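Local structure of pumilio homology domain family member 4 (Saccharomyces cerevisiae, 3BWT) at residues 150-153 and 154-158; 308-311 and 312-316; 4-8 and 9-13; 226-229 and 230-234. The protein binds mRNA through its Pumilio homology domain, the single-stranded-RNA-binding part of a longer protein and the part described here, and may affect diploid formation in yeast. One frame throughout, in Å; residues are numbered along the deposited sequence.

Contact 1 of 4, residues 150-153 and 154-158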
loop_
_atom_site.group_PDB
_atom_site.type_symbol
_atom_site.label_atom_id
_atom_site.label_comp_id
_atom_site.label_asym_id
_atom_site.label_seq_id
_atom_site.Cartn_x
_atom_site.Cartn_y
_atom_site.Cartn_z
ATOM N N GLN A 150 -4.342 -9.987 -13.120
ATOM C CA GLN A 150 -3.388 -11.081 -13.025
ATOM C C GLN A 150 -1.956 -10.673 -13.387
ATOM O O GLN A 150 -0.993 -11.085 -12.727
ATOM C CB GLN A 150 -3.813 -12.216 -13.954
ATOM C CG GLN A 150 -2.914 -13.436 -13.874
ATOM C CD GLN A 150 -3.217 -14.262 -12.650
ATOM O OE1 GLN A 150 -4.379 -14.528 -12.353
ATOM N NE2 GLN A 150 -2.180 -14.666 -11.925
ATOM N N PHE A 151 -1.813 -9.886 -14.448
ATOM C CA PHE A 151 -0.493 -9.535 -14.950
ATOM C C PHE A 151 0.375 -8.924 -13.862
ATOM O O PHE A 151 1.603 -9.047 -13.892
ATOM C CB PHE A 151 -0.592 -8.573 -16.141
ATOM C CG PHE A 151 -1.025 -7.177 -15.770
ATOM C CD1 PHE A 151 -2.366 -6.873 -15.611
ATOM C CD2 PHE A 151 -0.087 -6.169 -15.592
ATOM C CE1 PHE A 151 -2.771 -5.586 -15.272
ATOM C CE2 PHE A 151 -0.481 -4.879 -15.251
ATOM C CZ PHE A 151 -1.828 -4.586 -15.093
ATOM N N ILE A 152 -0.266 -8.258 -12.906
ATOM C CA ILE A 152 0.454 -7.618 -11.818
ATOM C C ILE A 152 1.038 -8.683 -10.894
ATOM O O ILE A 152 2.205 -8.615 -10.518
ATOM C CB ILE A 152 -0.444 -6.622 -11.060
ATOM C CG1 ILE A 152 -0.831 -5.475 -11.996
ATOM C CG2 ILE A 152 0.272 -6.083 -9.839
ATOM C CD1 ILE A 152 -1.999 -4.639 -11.557
ATOM N N PHE A 153 0.231 -9.682 -10.560
ATOM C CA PHE A 153 0.705 -10.813 -9.770
ATOM C C PHE A 153 1.807 -11.566 -10.494
ATOM O O PHE A 153 2.763 -12.020 -9.872
ATOM C CB PHE A 153 -0.446 -11.771 -9.455
ATOM C CG PHE A 153 -1.274 -11.351 -8.279
ATOM C CD1 PHE A 153 -2.315 -10.461 -8.433
ATOM C CD2 PHE A 153 -1.011 -11.852 -7.021
ATOM C CE1 PHE A 153 -3.072 -10.078 -7.353
ATOM C CE2 PHE A 153 -1.768 -11.470 -5.935
ATOM C CZ PHE A 153 -2.795 -10.583 -6.099
ATOM N N ASP A 154 1.671 -11.707 -11.809
ATOM C CA ASP A 154 2.674 -12.414 -12.596
ATOM C C ASP A 154 4.006 -11.664 -12.562
ATOM O O ASP A 154 5.060 -12.251 -12.305
ATOM C CB ASP A 154 2.208 -12.599 -14.042
ATOM C CG ASP A 154 1.004 -13.519 -14.164
ATOM O OD1 ASP A 154 0.708 -14.267 -13.208
ATOM O OD2 ASP A 154 0.349 -13.498 -15.229
ATOM N N ALA A 155 3.955 -10.363 -12.818
ATOM C CA ALA A 155 5.165 -9.548 -12.843
ATOM C C ALA A 155 5.845 -9.531 -11.481
ATOM O O ALA A 155 7.073 -9.533 -11.384
ATOM C CB ALA A 155 4.841 -8.131 -13.297
ATOM N N ILE A 156 5.037 -9.505 -10.427
ATOM C CA ILE A 156 5.567 -9.506 -9.073
ATOM C C ILE A 156 6.241 -10.842 -8.752
ATOM O O ILE A 156 7.319 -10.881 -8.166
ATOM C CB ILE A 156 4.474 -9.183 -8.033
ATOM C CG1 ILE A 156 4.151 -7.695 -8.050
ATOM C CG2 ILE A 156 4.937 -9.552 -6.640
ATOM C CD1 ILE A 156 3.010 -7.331 -7.153
ATOM N N SER A 157 5.602 -11.933 -9.149
ATOM C CA SER A 157 6.160 -13.263 -8.948
ATOM C C SER A 157 7.618 -13.351 -9.392
ATOM O O SER A 157 8.402 -14.105 -8.818
ATOM C CB SER A 157 5.323 -14.311 -9.689
ATOM O OG SER A 157 4.018 -14.413 -9.136
ATOM N N ASP A 158 7.987 -12.570 -10.400
ATOM C CA ASP A 158 9.318 -12.685 -10.992
ATOM C C ASP A 158 10.344 -11.675 -10.464
ATOM O O ASP A 158 11.554 -11.871 -10.621
ATOM C CB ASP A 158 9.220 -12.615 -12.518
ATOM C CG ASP A 158 8.400 -13.753 -13.097
ATOM O OD1 ASP A 158 8.238 -14.787 -12.403
ATOM O OD2 ASP A 158 7.916 -13.618 -14.241
#
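Phe153 O, a carbonyl oxygen in helix 146-158, is gripped twice by Ser157: by the backbone N at 2.9 Å and by the hydroxyl OG at 2.8 Å. The two donors arrive from opposite faces of the carbonyl plane. With OG set beside its own backbone N and anti to the carbonyl carbon (chi1 -66°), the serine hydroxyl folds back along the helix to share the oxygen its own N-H already uses. Four successive i to i+4 bonds cross from 150-153 to 154-157, among them Asp154 N to Gln150 O. Over that rung lies a side-chain bond of the same spacing. Gln150 bends at chi2 (78°), which carries NE2 to 3.2 Å from Asp154 OD1; the carboxylate oxygen lies close to the amide plane, whereas NE2 comes to it from above the carboxylate plane. The other amide atom, OE1, is bonded to Gln184 of helix 182-193. Replacing Gln150 by alanine removes the amide, and is likely to leave the Asp154 carboxylate and the Gln184 amide without this mate. On the buried side, Ile152 CG2 meets Ile156 CD1 at 4.0 Å, and both isoleucines pack on Cys176 of helix 169-179. The helix spans the junction of Pumilio repeats 4 and 5, so one glutamine amide, donating to its own helix and accepting from helix 182-193, ties adjoining layers of the solenoid together.

Contact 2 of 4, residues 308-311 and 312-316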
loop_
_atom_site.group_PDB
_atom_site.type_symbol
_atom_site.label_atom_id
_atom_site.label_comp_id
_atom_site.label_asym_id
_atom_site.label_seq_id
_atom_site.Cartn_x
_atom_site.Cartn_y
_atom_site.Cartn_z
ATOM N N GLU A 308 8.739 -11.787 37.096
ATOM C CA GLU A 308 9.728 -12.182 38.095
ATOM C C GLU A 308 11.155 -12.219 37.567
ATOM O O GLU A 308 12.108 -12.187 38.345
ATOM C CB GLU A 308 9.344 -13.478 38.817
ATOM C CG GLU A 308 9.074 -14.681 37.932
ATOM C CD GLU A 308 8.318 -15.771 38.684
ATOM O OE1 GLU A 308 7.707 -15.443 39.737
ATOM O OE2 GLU A 308 8.333 -16.939 38.220
ATOM N N ILE A 309 11.305 -12.261 36.249
ATOM C CA ILE A 309 12.623 -12.120 35.642
ATOM C C ILE A 309 12.981 -10.658 35.415
ATOM O O ILE A 309 14.136 -10.258 35.554
ATOM C CB ILE A 309 12.701 -12.838 34.310
ATOM C CG1 ILE A 309 12.549 -14.340 34.523
ATOM C CG2 ILE A 309 14.016 -12.500 33.614
ATOM C CD1 ILE A 309 12.670 -15.141 33.253
ATOM N N VAL A 310 11.976 -9.863 35.075
ATOM C CA VAL A 310 12.176 -8.447 34.802
ATOM C C VAL A 310 12.468 -7.619 36.054
ATOM O O VAL A 310 13.360 -6.771 36.044
ATOM C CB VAL A 310 10.958 -7.830 34.094
ATOM C CG1 VAL A 310 11.094 -6.312 34.035
ATOM C CG2 VAL A 310 10.782 -8.428 32.698
ATOM N N ALA A 311 11.708 -7.853 37.121
ATOM C CA ALA A 311 11.777 -6.993 38.308
ATOM C C ALA A 311 13.145 -6.944 39.016
ATOM O O ALA A 311 13.539 -5.890 39.543
ATOM C CB ALA A 311 10.659 -7.339 39.298
ATOM N N PRO A 312 13.865 -8.083 39.046
ATOM C CA PRO A 312 15.224 -8.100 39.600
ATOM C C PRO A 312 16.175 -7.201 38.815
ATOM O O PRO A 312 17.194 -6.742 39.348
ATOM C CB PRO A 312 15.650 -9.562 39.441
ATOM C CG PRO A 312 14.388 -10.321 39.389
ATOM C CD PRO A 312 13.396 -9.435 38.701
ATOM N N LEU A 313 15.839 -6.945 37.558
ATOM C CA LEU A 313 16.723 -6.196 36.678
ATOM C C LEU A 313 16.497 -4.702 36.808
ATOM O O LEU A 313 17.370 -3.905 36.471
ATOM C CB LEU A 313 16.540 -6.648 35.228
ATOM C CG LEU A 313 17.109 -8.042 34.979
ATOM C CD1 LEU A 313 16.535 -8.700 33.723
ATOM C CD2 LEU A 313 18.628 -7.948 34.917
ATOM N N LEU A 314 15.328 -4.327 37.311
ATOM C CA LEU A 314 14.978 -2.916 37.412
ATOM C C LEU A 314 15.506 -2.271 38.685
ATOM O O LEU A 314 14.741 -1.934 39.589
ATOM C CB LEU A 314 13.465 -2.723 37.287
ATOM C CG LEU A 314 12.926 -3.015 35.885
ATOM C CD1 LEU A 314 11.416 -2.958 35.860
ATOM C CD2 LEU A 314 13.510 -2.045 34.888
ATOM N N VAL A 315 16.822 -2.100 38.750
ATOM C CA VAL A 315 17.455 -1.473 39.904
ATOM C C VAL A 315 18.606 -0.543 39.501
ATOM O O VAL A 315 19.299 -0.763 38.503
ATOM C CB VAL A 315 17.943 -2.525 40.921
ATOM C CG1 VAL A 315 16.756 -3.260 41.527
ATOM C CG2 VAL A 315 18.900 -3.510 40.256
ATOM N N GLY A 316 18.797 0.508 40.287
ATOM C CA GLY A 316 19.860 1.458 40.031
ATOM C C GLY A 316 19.563 2.352 38.846
ATOM O O GLY A 316 18.504 2.989 38.793
#
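From Glu308 on, the chain enters the last turn of helix 300-310, a C-terminal helix end that tightens into three-residue spacing at a proline and then leaves as a loop through an inverse gamma turn centred on Leu314. The carbonyl of Glu308 faces Pro312, whose nitrogen carries no hydrogen; the ladder of i to i+4 bonds therefore lacks this rung, and ring carbons CG and CD occupy the place of a donor. Ile309 follows, its oxygen met by the leucine methyl Leu313 CD1 at 3.4 Å, while its side chain turns from the loop to rest on Ile275 of helix 256-279. Val310 makes both polar and apolar links to the loop. Its oxygen accepts from Leu313 N at 2.9 Å, with the donor well above the carbonyl plane, and more weakly from Leu314 N. With CG1 anti to its backbone N (chi1 170°), the valine sends that methyl along the helix to Leu314 CD1, 3.8 Å away, and the two side chains run alongside each other. Ile327 of helix 322-328 touches both, so the pair belongs to the apolar packing between the helix end and the terminal helix. Ala311 comes last, its CB 3.5 Å from Pro312 CD and also against Leu331. Beyond the turn, Leu314 O is held by Arg319. The closing bond is again of three-residue spacing: Leu314 N reaches Ala311 O at 3.3 Å, from a position 73° out of the carbonyl plane.

Contact 3 of 4, residues 4-8 and 9-13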
loop_
_atom_site.group_PDB
_atom_site.type_symbol
_atom_site.label_atom_id
_atom_site.label_comp_id
_atom_site.label_asym_id
_atom_site.label_seq_id
_atom_site.Cartn_x
_atom_site.Cartn_y
_atom_site.Cartn_z
ATOM N N ALA A 4 -16.814 34.196 -15.816
ATOM C CA ALA A 4 -17.997 34.217 -14.954
ATOM C C ALA A 4 -19.278 34.431 -15.752
ATOM O O ALA A 4 -20.316 33.823 -15.463
ATOM C CB ALA A 4 -17.857 35.282 -13.879
ATOM N N ASP A 5 -19.201 35.302 -16.755
ATOM C CA ASP A 5 -20.344 35.584 -17.606
ATOM C C ASP A 5 -20.047 35.182 -19.034
ATOM O O ASP A 5 -20.388 35.909 -19.965
ATOM C CB ASP A 5 -20.682 37.072 -17.568
ATOM C CG ASP A 5 -21.099 37.535 -16.195
ATOM O OD1 ASP A 5 -22.014 36.915 -15.600
ATOM O OD2 ASP A 5 -20.506 38.524 -15.719
ATOM N N ALA A 6 -19.391 34.038 -19.206
ATOM C CA ALA A 6 -19.071 33.546 -20.543
ATOM C C ALA A 6 -19.839 32.271 -20.835
ATOM O O ALA A 6 -20.486 31.699 -19.953
ATOM C CB ALA A 6 -17.573 33.330 -20.715
ATOM N N VAL A 7 -19.758 31.828 -22.079
ATOM C CA VAL A 7 -20.624 30.767 -22.570
ATOM C C VAL A 7 -19.847 29.796 -23.464
ATOM O O VAL A 7 -19.029 30.211 -24.276
ATOM C CB VAL A 7 -21.821 31.382 -23.328
ATOM C CG1 VAL A 7 -22.387 30.406 -24.362
ATOM C CG2 VAL A 7 -22.884 31.835 -22.340
ATOM N N LEU A 8 -20.096 28.503 -23.299
ATOM C CA LEU A 8 -19.378 27.496 -24.059
ATOM C C LEU A 8 -19.312 27.879 -25.535
ATOM O O LEU A 8 -18.257 27.808 -26.170
ATOM C CB LEU A 8 -20.057 26.138 -23.899
ATOM C CG LEU A 8 -19.173 24.888 -23.968
ATOM C CD1 LEU A 8 -19.965 23.701 -24.479
ATOM C CD2 LEU A 8 -17.940 25.103 -24.831
ATOM N N ASP A 9 -20.444 28.309 -26.079
ATOM C CA ASP A 9 -20.552 28.505 -27.520
ATOM C C ASP A 9 -19.589 29.540 -28.090
ATOM O O ASP A 9 -19.275 29.509 -29.275
ATOM C CB ASP A 9 -21.995 28.822 -27.915
ATOM C CG ASP A 9 -22.897 27.612 -27.811
ATOM O OD1 ASP A 9 -22.377 26.490 -27.670
ATOM O OD2 ASP A 9 -24.134 27.785 -27.865
ATOM N N GLN A 10 -19.101 30.446 -27.256
ATOM C CA GLN A 10 -18.179 31.459 -27.748
ATOM C C GLN A 10 -16.765 30.924 -27.849
ATOM O O GLN A 10 -15.875 31.596 -28.374
ATOM C CB GLN A 10 -18.211 32.716 -26.883
ATOM C CG GLN A 10 -17.839 32.498 -25.426
ATOM C CD GLN A 10 -17.874 33.788 -24.634
ATOM O OE1 GLN A 10 -16.951 34.603 -24.710
ATOM N NE2 GLN A 10 -18.943 33.984 -23.872
ATOM N N TYR A 11 -16.552 29.709 -27.361
ATOM C CA TYR A 11 -15.195 29.170 -27.350
ATOM C C TYR A 11 -14.995 28.051 -28.357
ATOM O O TYR A 11 -13.879 27.583 -28.563
ATOM C CB TYR A 11 -14.790 28.749 -25.936
ATOM C CG TYR A 11 -14.565 29.944 -25.036
ATOM C CD1 TYR A 11 -13.492 30.797 -25.253
ATOM C CD2 TYR A 11 -15.435 30.237 -23.987
ATOM C CE1 TYR A 11 -13.272 31.900 -24.453
ATOM C CE2 TYR A 11 -15.223 31.352 -23.173
ATOM C CZ TYR A 11 -14.134 32.181 -23.416
ATOM O OH TYR A 11 -13.889 33.294 -22.627
ATOM N N ILE A 12 -16.088 27.646 -28.996
ATOM C CA ILE A 12 -16.041 26.597 -29.994
ATOM C C ILE A 12 -14.985 26.920 -31.029
ATOM O O ILE A 12 -14.994 27.997 -31.628
ATOM C CB ILE A 12 -17.400 26.423 -30.677
ATOM C CG1 ILE A 12 -18.449 25.986 -29.652
ATOM C CG2 ILE A 12 -17.306 25.398 -31.792
ATOM C CD1 ILE A 12 -18.226 24.590 -29.100
ATOM N N GLY A 13 -14.067 25.982 -31.227
ATOM C CA GLY A 13 -12.956 26.181 -32.140
ATOM C C GLY A 13 -11.743 26.770 -31.449
ATOM O O GLY A 13 -10.709 26.987 -32.073
#
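Leu8 O and Tyr11 N make the firm hydrogen bond of this stretch, 2.8 Å long and nearly straight at 161°, with the donor raised above the carbonyl plane. One residue earlier Gln10 N is bonded to Val7 O at 3.0 Å, although the place of that oxygen is less sure. Both bonds span three residues, and the backbone angles of Leu8, Asp9 and Gln10 give two overlapping type I beta turns, a single coil of chain ahead of helix 15-18. Further on, Gly13 N is satisfied by the carboxylate of Glu46, from helix 37-47. Apolar groups fill in around these bonds. Ala6 CB meets the edge of the Tyr11 ring, 3.9 Å from CE2 and near the ring plane, while Phe27 and Leu18 also touch the tyrosine. Leu8 CD2 and Ile12 CD1 come within 4.3 Å, and both residues reach helix 37-47. A glycine in place of Tyr11 would probably strip Ala6 and Phe27 of their ring partner and open a gap beside the turn. The chemistry implies a surface turn fixed by main-chain bonds within it and packed on the helices that follow through buried Leu8 and the tyrosine ring.

Contact 4 of 4, residues 226-229 and 230-234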
loop_
_atom_site.group_PDB
_atom_site.type_symbol
_atom_site.label_atom_id
_atom_site.label_comp_id
_atom_site.label_asym_id
_atom_site.label_seq_id
_atom_site.Cartn_x
_atom_site.Cartn_y
_atom_site.Cartn_z
ATOM N N HIS A 226 0.725 -18.773 10.660
ATOM C CA HIS A 226 1.357 -19.880 11.363
ATOM C C HIS A 226 2.698 -20.242 10.740
ATOM O O HIS A 226 3.658 -20.543 11.448
ATOM C CB HIS A 226 0.435 -21.103 11.416
ATOM C CG HIS A 226 -0.746 -20.930 12.320
ATOM N ND1 HIS A 226 -2.048 -21.005 11.870
ATOM C CD2 HIS A 226 -0.822 -20.681 13.651
ATOM C CE1 HIS A 226 -2.874 -20.813 12.884
ATOM N NE2 HIS A 226 -2.157 -20.612 13.976
ATOM N N LYS A 227 2.771 -20.208 9.416
ATOM C CA LYS A 227 4.019 -20.558 8.741
ATOM C C LYS A 227 5.134 -19.524 8.998
ATOM O O LYS A 227 6.307 -19.882 9.141
ATOM C CB LYS A 227 3.776 -20.772 7.249
ATOM C CG LYS A 227 2.917 -21.999 6.945
ATOM C CD LYS A 227 2.716 -22.177 5.439
ATOM C CE LYS A 227 1.846 -23.391 5.105
ATOM N NZ LYS A 227 1.631 -23.572 3.652
ATOM N N ILE A 228 4.754 -18.251 9.080
ATOM C CA ILE A 228 5.689 -17.186 9.422
ATOM C C ILE A 228 6.193 -17.363 10.845
ATOM O O ILE A 228 7.400 -17.373 11.090
ATOM C CB ILE A 228 5.034 -15.798 9.333
ATOM C CG1 ILE A 228 4.678 -15.452 7.889
ATOM C CG2 ILE A 228 5.951 -14.739 9.917
ATOM C CD1 ILE A 228 3.803 -14.240 7.783
ATOM N N VAL A 229 5.263 -17.487 11.786
ATOM C CA VAL A 229 5.635 -17.663 13.179
ATOM C C VAL A 229 6.610 -18.821 13.323
ATOM O O VAL A 229 7.639 -18.699 13.991
ATOM C CB VAL A 229 4.415 -17.893 14.067
ATOM C CG1 VAL A 229 4.850 -18.189 15.490
ATOM C CG2 VAL A 229 3.521 -16.666 14.038
ATOM N N HIS A 230 6.295 -19.934 12.673
ATOM C CA HIS A 230 7.171 -21.097 12.704
ATOM C C HIS A 230 8.608 -20.796 12.264
ATOM O O HIS A 230 9.553 -21.385 12.778
ATOM C CB HIS A 230 6.594 -22.235 11.861
ATOM C CG HIS A 230 7.499 -23.425 11.773
ATOM N ND1 HIS A 230 7.644 -24.329 12.805
ATOM C CD2 HIS A 230 8.320 -23.849 10.784
ATOM C CE1 HIS A 230 8.513 -25.257 12.455
ATOM N NE2 HIS A 230 8.939 -24.990 11.233
ATOM N N LEU A 231 8.774 -19.889 11.309
ATOM C CA LEU A 231 10.107 -19.576 10.784
ATOM C C LEU A 231 10.868 -18.556 11.626
ATOM O O LEU A 231 12.088 -18.628 11.730
ATOM C CB LEU A 231 10.028 -19.101 9.328
ATOM C CG LEU A 231 9.755 -20.177 8.276
ATOM C CD1 LEU A 231 9.289 -19.581 6.954
ATOM C CD2 LEU A 231 10.991 -21.022 8.074
ATOM N N LEU A 232 10.150 -17.617 12.237
ATOM C CA LEU A 232 10.802 -16.522 12.954
ATOM C C LEU A 232 10.910 -16.727 14.462
ATOM O O LEU A 232 11.754 -16.110 15.110
ATOM C CB LEU A 232 10.083 -15.200 12.692
ATOM C CG LEU A 232 9.744 -14.805 11.263
ATOM C CD1 LEU A 232 9.062 -13.454 11.294
ATOM C CD2 LEU A 232 10.980 -14.769 10.389
ATOM N N LYS A 233 10.044 -17.564 15.025
ATOM C CA LYS A 233 10.052 -17.788 16.471
ATOM C C LYS A 233 11.441 -18.155 17.006
ATOM O O LYS A 233 11.868 -17.627 18.027
ATOM C CB LYS A 233 9.014 -18.839 16.881
ATOM C CG LYS A 233 8.836 -18.964 18.387
ATOM C CD LYS A 233 7.469 -19.544 18.757
ATOM C CE LYS A 233 7.306 -20.992 18.295
ATOM N NZ LYS A 233 7.924 -21.968 19.239
ATOM N N PRO A 234 12.151 -19.063 16.316
ATOM C CA PRO A 234 13.489 -19.479 16.751
ATOM C C PRO A 234 14.509 -18.339 16.834
ATOM O O PRO A 234 15.665 -18.563 17.206
ATOM C CB PRO A 234 13.903 -20.476 15.669
ATOM C CG PRO A 234 12.615 -21.047 15.193
ATOM C CD PRO A 234 11.653 -19.903 15.211
#
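Between His226 and Lys233 the backbone runs as the closing turns of helix 224-232, His230 N bonding to His226 O at 3.0 Å and Lys233 N to Val229 O at 2.9 Å, before a short 3-10 segment begins at Lys233. Between those rungs the spacing is mixed. Ile228 O takes two donors, Leu232 N nearly along the C=O axis and Leu231 N at 2.9 Å from above the carbonyl plane, while the longer Leu231 bond to Lys227 O is weak. Four-residue and three-residue bonds on one carbonyl are consistent with the helix tightening toward the 3-10 segment at Lys233. Among the side chains, Ile228 and Leu232 make the apolar pair. The branch methyl CG2 of the isoleucine is anti to the backbone N and directed toward the C-terminal end of the helix, where it meets Leu232 CD1 at 3.6 Å; the two side chains extend in the same direction from the helix. Lys233 places CB 3.2 Å from Val229 O, but bends at chi3 and chi4 so that its ammonium leads off toward Glu265, a long and weak ion pair. The boundary between Pumilio repeats 6 and 7 falls between His230 and Leu231. Several helices pack against this one: Ile228 lies on Val209, Ile212 and Ile213 of helix 205-219 and, with Leu231, on Leu193 of helix 182-193, Leu231 and Leu232 reach Val196 at the start of helix 196-200, and Val229 rests on Val258 of helix 256-279.

In the fold
The four contacts follow one another along a single Pumilio homology domain, in the order 3, 1, 4, 2, and none touches another. Contacts 3 and 2 lie near the two ends of the solenoid, their centres about 79 Å apart on opposite sides of the chain's centre. Contacts 1 and 4 sit within the array, with centres about 26 Å apart, each on a helix crossing a boundary between successive repeats. Contact 4 is about 29 Å from contact 2, centre to centre. The helices of contacts 1 and 4 run along the outer, convex side of the arc, whereas PUF domains bind RNA on the concave side, so these local bonds probably belong to the scaffold.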